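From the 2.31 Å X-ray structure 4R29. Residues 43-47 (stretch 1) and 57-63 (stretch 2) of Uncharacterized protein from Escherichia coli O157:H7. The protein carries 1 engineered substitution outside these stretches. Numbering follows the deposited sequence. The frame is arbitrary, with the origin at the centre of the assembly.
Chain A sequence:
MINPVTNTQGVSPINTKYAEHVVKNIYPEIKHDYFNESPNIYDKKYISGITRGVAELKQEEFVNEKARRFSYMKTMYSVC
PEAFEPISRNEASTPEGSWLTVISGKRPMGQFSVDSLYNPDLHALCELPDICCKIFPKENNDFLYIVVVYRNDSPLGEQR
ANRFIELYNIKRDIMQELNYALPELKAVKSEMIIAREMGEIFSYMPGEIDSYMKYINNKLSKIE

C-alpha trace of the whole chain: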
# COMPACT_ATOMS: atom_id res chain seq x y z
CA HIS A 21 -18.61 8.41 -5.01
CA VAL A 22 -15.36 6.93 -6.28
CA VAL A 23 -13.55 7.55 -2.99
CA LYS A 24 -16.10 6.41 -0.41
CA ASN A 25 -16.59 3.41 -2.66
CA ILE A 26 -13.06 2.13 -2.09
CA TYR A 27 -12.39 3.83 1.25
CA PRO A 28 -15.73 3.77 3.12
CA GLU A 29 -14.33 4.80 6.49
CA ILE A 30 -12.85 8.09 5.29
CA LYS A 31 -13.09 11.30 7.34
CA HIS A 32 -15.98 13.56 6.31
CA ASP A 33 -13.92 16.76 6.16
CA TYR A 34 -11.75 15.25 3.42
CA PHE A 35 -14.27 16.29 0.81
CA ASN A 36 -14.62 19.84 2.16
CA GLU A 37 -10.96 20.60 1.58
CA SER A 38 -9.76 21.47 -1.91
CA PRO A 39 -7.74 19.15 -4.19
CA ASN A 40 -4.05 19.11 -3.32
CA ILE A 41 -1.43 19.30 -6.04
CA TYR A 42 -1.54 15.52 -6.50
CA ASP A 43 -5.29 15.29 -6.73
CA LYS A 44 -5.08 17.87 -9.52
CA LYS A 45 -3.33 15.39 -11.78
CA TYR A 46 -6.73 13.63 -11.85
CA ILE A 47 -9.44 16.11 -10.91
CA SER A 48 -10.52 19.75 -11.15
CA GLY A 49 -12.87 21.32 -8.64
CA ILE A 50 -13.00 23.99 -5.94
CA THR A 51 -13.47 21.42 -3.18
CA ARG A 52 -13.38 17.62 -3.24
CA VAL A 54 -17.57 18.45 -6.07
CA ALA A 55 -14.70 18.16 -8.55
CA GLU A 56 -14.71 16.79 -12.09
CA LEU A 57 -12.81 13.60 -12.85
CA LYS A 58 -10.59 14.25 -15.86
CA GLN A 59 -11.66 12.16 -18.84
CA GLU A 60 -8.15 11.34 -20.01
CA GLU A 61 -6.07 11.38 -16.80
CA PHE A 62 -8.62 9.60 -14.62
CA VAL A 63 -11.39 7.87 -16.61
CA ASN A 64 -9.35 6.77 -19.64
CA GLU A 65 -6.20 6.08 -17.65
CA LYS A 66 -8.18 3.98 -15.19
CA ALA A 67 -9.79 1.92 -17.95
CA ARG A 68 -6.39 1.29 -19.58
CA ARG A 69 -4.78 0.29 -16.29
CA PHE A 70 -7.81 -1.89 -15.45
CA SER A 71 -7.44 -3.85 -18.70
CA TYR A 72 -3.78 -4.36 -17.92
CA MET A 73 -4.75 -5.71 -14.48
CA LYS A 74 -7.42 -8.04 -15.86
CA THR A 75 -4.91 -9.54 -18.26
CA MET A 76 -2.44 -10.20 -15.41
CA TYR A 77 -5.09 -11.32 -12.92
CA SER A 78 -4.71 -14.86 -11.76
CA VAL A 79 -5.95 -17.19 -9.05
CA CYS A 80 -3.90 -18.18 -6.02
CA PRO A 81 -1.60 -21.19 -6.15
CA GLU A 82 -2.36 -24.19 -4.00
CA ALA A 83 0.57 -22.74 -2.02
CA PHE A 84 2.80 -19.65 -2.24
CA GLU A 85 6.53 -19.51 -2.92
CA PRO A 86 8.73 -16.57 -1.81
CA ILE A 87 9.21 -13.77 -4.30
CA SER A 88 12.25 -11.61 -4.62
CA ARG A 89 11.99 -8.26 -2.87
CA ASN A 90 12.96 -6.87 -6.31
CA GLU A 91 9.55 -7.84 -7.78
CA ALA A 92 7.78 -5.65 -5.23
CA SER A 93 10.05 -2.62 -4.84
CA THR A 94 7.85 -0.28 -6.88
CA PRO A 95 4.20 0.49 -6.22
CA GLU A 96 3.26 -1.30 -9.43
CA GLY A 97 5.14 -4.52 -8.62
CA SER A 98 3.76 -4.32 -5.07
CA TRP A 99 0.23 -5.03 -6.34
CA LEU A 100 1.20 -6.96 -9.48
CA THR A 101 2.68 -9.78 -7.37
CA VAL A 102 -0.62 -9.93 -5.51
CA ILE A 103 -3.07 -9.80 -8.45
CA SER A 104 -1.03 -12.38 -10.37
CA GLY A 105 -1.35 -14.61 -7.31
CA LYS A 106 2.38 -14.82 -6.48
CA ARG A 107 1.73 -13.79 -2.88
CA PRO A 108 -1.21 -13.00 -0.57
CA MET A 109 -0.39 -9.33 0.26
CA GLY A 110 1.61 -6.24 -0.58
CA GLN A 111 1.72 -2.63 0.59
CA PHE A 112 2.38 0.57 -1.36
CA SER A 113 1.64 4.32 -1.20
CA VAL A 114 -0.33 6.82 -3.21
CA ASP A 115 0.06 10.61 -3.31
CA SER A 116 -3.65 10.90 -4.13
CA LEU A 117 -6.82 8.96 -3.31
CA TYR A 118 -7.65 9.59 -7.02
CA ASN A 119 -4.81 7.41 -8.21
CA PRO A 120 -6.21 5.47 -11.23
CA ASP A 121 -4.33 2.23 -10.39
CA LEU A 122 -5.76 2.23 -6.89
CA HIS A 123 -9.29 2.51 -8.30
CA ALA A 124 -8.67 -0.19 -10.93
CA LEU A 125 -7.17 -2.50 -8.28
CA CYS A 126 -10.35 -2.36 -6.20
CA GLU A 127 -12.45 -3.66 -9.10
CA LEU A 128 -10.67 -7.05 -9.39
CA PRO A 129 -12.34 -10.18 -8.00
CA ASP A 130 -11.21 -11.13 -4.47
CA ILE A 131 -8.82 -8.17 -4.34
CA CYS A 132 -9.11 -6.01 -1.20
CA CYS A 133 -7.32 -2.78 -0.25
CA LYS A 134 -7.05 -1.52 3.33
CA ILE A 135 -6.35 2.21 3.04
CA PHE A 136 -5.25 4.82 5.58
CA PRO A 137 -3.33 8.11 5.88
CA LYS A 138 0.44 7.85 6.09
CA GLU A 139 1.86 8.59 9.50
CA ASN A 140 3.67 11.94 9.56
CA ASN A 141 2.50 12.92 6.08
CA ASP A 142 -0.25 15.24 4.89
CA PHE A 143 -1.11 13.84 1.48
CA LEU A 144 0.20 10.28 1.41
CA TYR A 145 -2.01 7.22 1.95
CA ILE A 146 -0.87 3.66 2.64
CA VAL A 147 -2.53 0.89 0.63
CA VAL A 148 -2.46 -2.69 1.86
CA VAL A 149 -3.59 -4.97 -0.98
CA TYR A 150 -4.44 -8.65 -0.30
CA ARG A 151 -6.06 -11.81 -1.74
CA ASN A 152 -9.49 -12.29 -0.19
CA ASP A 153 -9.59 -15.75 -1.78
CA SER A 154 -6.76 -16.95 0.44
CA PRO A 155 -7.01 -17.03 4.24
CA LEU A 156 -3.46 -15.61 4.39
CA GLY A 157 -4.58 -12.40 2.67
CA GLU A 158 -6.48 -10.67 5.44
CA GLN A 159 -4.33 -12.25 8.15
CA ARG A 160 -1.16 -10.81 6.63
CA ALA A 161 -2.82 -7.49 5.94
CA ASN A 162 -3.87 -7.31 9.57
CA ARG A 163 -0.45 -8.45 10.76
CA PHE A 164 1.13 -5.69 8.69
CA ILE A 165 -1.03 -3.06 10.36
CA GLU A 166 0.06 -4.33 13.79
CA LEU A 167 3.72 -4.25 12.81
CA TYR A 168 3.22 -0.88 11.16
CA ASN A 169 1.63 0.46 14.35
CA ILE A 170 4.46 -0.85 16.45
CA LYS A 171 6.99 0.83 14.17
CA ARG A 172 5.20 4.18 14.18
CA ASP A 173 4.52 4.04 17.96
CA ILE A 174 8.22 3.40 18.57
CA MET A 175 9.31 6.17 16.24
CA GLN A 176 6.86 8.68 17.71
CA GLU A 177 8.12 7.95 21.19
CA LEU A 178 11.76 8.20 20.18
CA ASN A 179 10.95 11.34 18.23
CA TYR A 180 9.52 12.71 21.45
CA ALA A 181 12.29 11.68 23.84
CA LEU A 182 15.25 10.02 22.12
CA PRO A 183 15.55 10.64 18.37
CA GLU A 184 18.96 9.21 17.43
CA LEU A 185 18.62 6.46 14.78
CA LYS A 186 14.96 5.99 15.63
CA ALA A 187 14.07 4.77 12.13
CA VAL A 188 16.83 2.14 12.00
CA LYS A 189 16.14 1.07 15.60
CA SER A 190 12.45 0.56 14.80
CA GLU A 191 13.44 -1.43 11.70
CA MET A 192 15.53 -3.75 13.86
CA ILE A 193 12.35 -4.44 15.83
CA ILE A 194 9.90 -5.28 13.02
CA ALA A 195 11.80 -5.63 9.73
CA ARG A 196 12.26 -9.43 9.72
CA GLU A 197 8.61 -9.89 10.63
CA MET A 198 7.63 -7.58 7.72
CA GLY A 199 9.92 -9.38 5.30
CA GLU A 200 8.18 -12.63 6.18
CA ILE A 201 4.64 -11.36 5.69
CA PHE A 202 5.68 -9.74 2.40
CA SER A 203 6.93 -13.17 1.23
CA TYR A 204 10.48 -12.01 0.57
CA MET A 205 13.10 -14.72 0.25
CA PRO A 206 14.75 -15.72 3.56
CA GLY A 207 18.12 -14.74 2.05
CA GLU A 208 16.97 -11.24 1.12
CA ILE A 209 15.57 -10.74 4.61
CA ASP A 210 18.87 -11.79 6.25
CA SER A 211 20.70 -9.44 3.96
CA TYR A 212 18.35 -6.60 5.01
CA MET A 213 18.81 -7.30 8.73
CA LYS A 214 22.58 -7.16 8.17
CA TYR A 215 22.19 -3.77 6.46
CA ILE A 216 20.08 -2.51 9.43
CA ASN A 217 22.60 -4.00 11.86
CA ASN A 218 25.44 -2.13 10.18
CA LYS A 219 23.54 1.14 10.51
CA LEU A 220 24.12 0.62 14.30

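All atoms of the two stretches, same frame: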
# COMPACT_ATOMS: atom_id res chain seq x y z
N ASP A 43 -3.92 15.43 -6.26
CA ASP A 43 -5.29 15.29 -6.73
C ASP A 43 -5.48 15.93 -8.10
O ASP A 43 -6.16 15.37 -8.97
CB ASP A 43 -6.26 15.92 -5.74
CG ASP A 43 -6.24 15.25 -4.38
OD1 ASP A 43 -5.85 14.06 -4.28
OD2 ASP A 43 -6.64 15.92 -3.40
N LYS A 44 -4.87 17.09 -8.30
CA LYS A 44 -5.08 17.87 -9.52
C LYS A 44 -4.58 17.18 -10.78
O LYS A 44 -5.00 17.53 -11.89
CB LYS A 44 -4.46 19.26 -9.40
CG LYS A 44 -5.23 20.19 -8.48
CD LYS A 44 -4.59 21.58 -8.46
CE LYS A 44 -5.22 22.43 -7.38
NZ LYS A 44 -6.71 22.24 -7.35
N LYS A 45 -3.67 16.22 -10.63
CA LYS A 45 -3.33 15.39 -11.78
C LYS A 45 -4.57 14.68 -12.34
O LYS A 45 -4.60 14.35 -13.52
CB LYS A 45 -2.26 14.35 -11.42
CG LYS A 45 -0.89 14.93 -11.13
CD LYS A 45 0.03 13.88 -10.48
CE LYS A 45 1.33 14.51 -10.00
NZ LYS A 45 2.24 13.52 -9.35
N TYR A 46 -5.58 14.48 -11.50
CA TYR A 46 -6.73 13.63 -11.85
C TYR A 46 -8.08 14.30 -11.77
O TYR A 46 -9.06 13.79 -12.32
CB TYR A 46 -6.76 12.36 -10.98
CG TYR A 46 -5.40 11.71 -10.84
CD1 TYR A 46 -4.79 11.10 -11.92
CD2 TYR A 46 -4.72 11.74 -9.62
CE1 TYR A 46 -3.54 10.52 -11.79
CE2 TYR A 46 -3.48 11.17 -9.49
CZ TYR A 46 -2.90 10.57 -10.58
OH TYR A 46 -1.66 9.99 -10.44
N ILE A 47 -8.16 15.42 -11.07
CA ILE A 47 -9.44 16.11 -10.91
C ILE A 47 -9.31 17.63 -11.03
O ILE A 47 -8.21 18.18 -11.11
CB ILE A 47 -10.11 15.77 -9.57
CG1 ILE A 47 -9.33 16.38 -8.41
CG2 ILE A 47 -10.24 14.27 -9.42
CD1 ILE A 47 -9.96 16.14 -7.05
N LEU A 57 -13.86 14.55 -12.52
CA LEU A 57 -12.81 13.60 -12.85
C LEU A 57 -12.39 13.84 -14.29
O LEU A 57 -13.22 13.84 -15.19
CB LEU A 57 -13.30 12.16 -12.71
CG LEU A 57 -13.88 11.73 -11.36
CD1 LEU A 57 -14.23 10.26 -11.41
CD2 LEU A 57 -12.92 12.03 -10.20
N LYS A 58 -11.10 14.07 -14.50
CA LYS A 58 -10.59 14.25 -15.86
C LYS A 58 -10.87 13.01 -16.71
O LYS A 58 -10.71 11.87 -16.26
CB LYS A 58 -9.10 14.57 -15.84
CG LYS A 58 -8.79 15.79 -15.00
CD LYS A 58 -7.36 16.26 -15.15
CE LYS A 58 -7.12 17.49 -14.29
NZ LYS A 58 -5.81 18.11 -14.59
N GLN A 59 -11.30 13.25 -17.95
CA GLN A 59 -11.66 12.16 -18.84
C GLN A 59 -10.45 11.37 -19.32
O GLN A 59 -10.52 10.15 -19.46
CB GLN A 59 -12.48 12.66 -20.03
CG GLN A 59 -13.98 12.77 -19.74
CD GLN A 59 -14.69 11.42 -19.79
OE1 GLN A 59 -14.38 10.56 -20.62
NE2 GLN A 59 -15.66 11.23 -18.88
N GLU A 60 -9.34 12.05 -19.55
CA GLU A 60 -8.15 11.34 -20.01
C GLU A 60 -7.30 10.81 -18.85
O GLU A 60 -6.99 9.62 -18.80
CB GLU A 60 -7.29 12.20 -20.93
CG GLU A 60 -6.00 11.52 -21.37
CD GLU A 60 -6.27 10.17 -22.04
OE1 GLU A 60 -7.45 9.85 -22.30
OE2 GLU A 60 -5.29 9.44 -22.32
N GLU A 61 -6.94 11.70 -17.93
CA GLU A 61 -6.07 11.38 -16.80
C GLU A 61 -6.69 10.44 -15.76
O GLU A 61 -6.00 9.61 -15.18
CB GLU A 61 -5.54 12.65 -16.12
CG GLU A 61 -4.54 13.47 -16.95
CD GLU A 61 -5.19 14.24 -18.09
OE1 GLU A 61 -6.41 14.55 -18.02
OE2 GLU A 61 -4.48 14.53 -19.08
N PHE A 62 -7.98 10.57 -15.50
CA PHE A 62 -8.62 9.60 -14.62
C PHE A 62 -9.38 8.49 -15.36
O PHE A 62 -8.94 7.34 -15.38
CB PHE A 62 -9.55 10.27 -13.61
CG PHE A 62 -10.09 9.32 -12.58
CD1 PHE A 62 -9.37 9.04 -11.43
CD2 PHE A 62 -11.31 8.68 -12.77
CE1 PHE A 62 -9.86 8.16 -10.48
CE2 PHE A 62 -11.81 7.80 -11.82
CZ PHE A 62 -11.08 7.54 -10.68
N VAL A 63 -10.50 8.85 -15.98
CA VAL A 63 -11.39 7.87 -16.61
C VAL A 63 -10.66 6.98 -17.62
O VAL A 63 -10.68 5.76 -17.49
CB VAL A 63 -12.59 8.55 -17.31
CG1 VAL A 63 -13.41 7.51 -18.07
CG2 VAL A 63 -13.46 9.28 -16.29

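How does the start of stretch 1 prepare the contact without touching the other side? Asp43 lies buried and out of reach of stretch 2, but Asp43 O accepts hydrogen bonds from Tyr46 N at 2.7 Å and from Ile47 N at 2.9 Å. The chain turns tightly here, and the backbone O atoms of Lys44 and Tyr46 accept hydrogen bonds from stretch 2.

What do the two exposed lysines contribute? Their backbone oxygens, of which Lys44 O accepts a hydrogen bond and Lys45 O only meets carbon. Lys44 and Lys45 both point their CA-to-CB bonds away from stretch 2, and their own amino groups take no part in the contact. The side chain of Lys58, fully extended beyond its m chi1, runs alongside stretch 1 until Lys58 NZ donates a hydrogen bond to Lys44 O at 2.9 Å. A long, flexible chain with a donor at its tip suits this reach. Lys45 O lies 3.2 Å from Glu61 CB, while the carboxylate end of Glu61 leads away.

Why is Tyr46 the centre of the contact? It loses the most surface to the other stretch, 75 Å² of whole-residue area, and contributes through both backbone and side chain. Lys58 N donates to Tyr46 O at 3.0 Å, and the N-H...O angle of 166° makes this bond nearly straight. The Tyr46 ring presents an edge to the helix backbone, Tyr46 CD1 lying 3.8 Å from Glu61 O, while Tyr46 CB packs 4.2 Å from Phe62 CD1, an apolar contact with the buried phenylalanine.

How does Ile47 close the junction? Ile47 pairs with Leu57 in an antiparallel, non-hydrogen-bonded bridge, Ile47 CA lying 4.6 Å from Leu57 CA. Both side chains project from the same face of the sheet, bringing Ile47 CG2 within 3.6 Å of Leu57 CD2. Branched aliphatic groups suit this spot, where the buried isoleucine needs apolar neighbours.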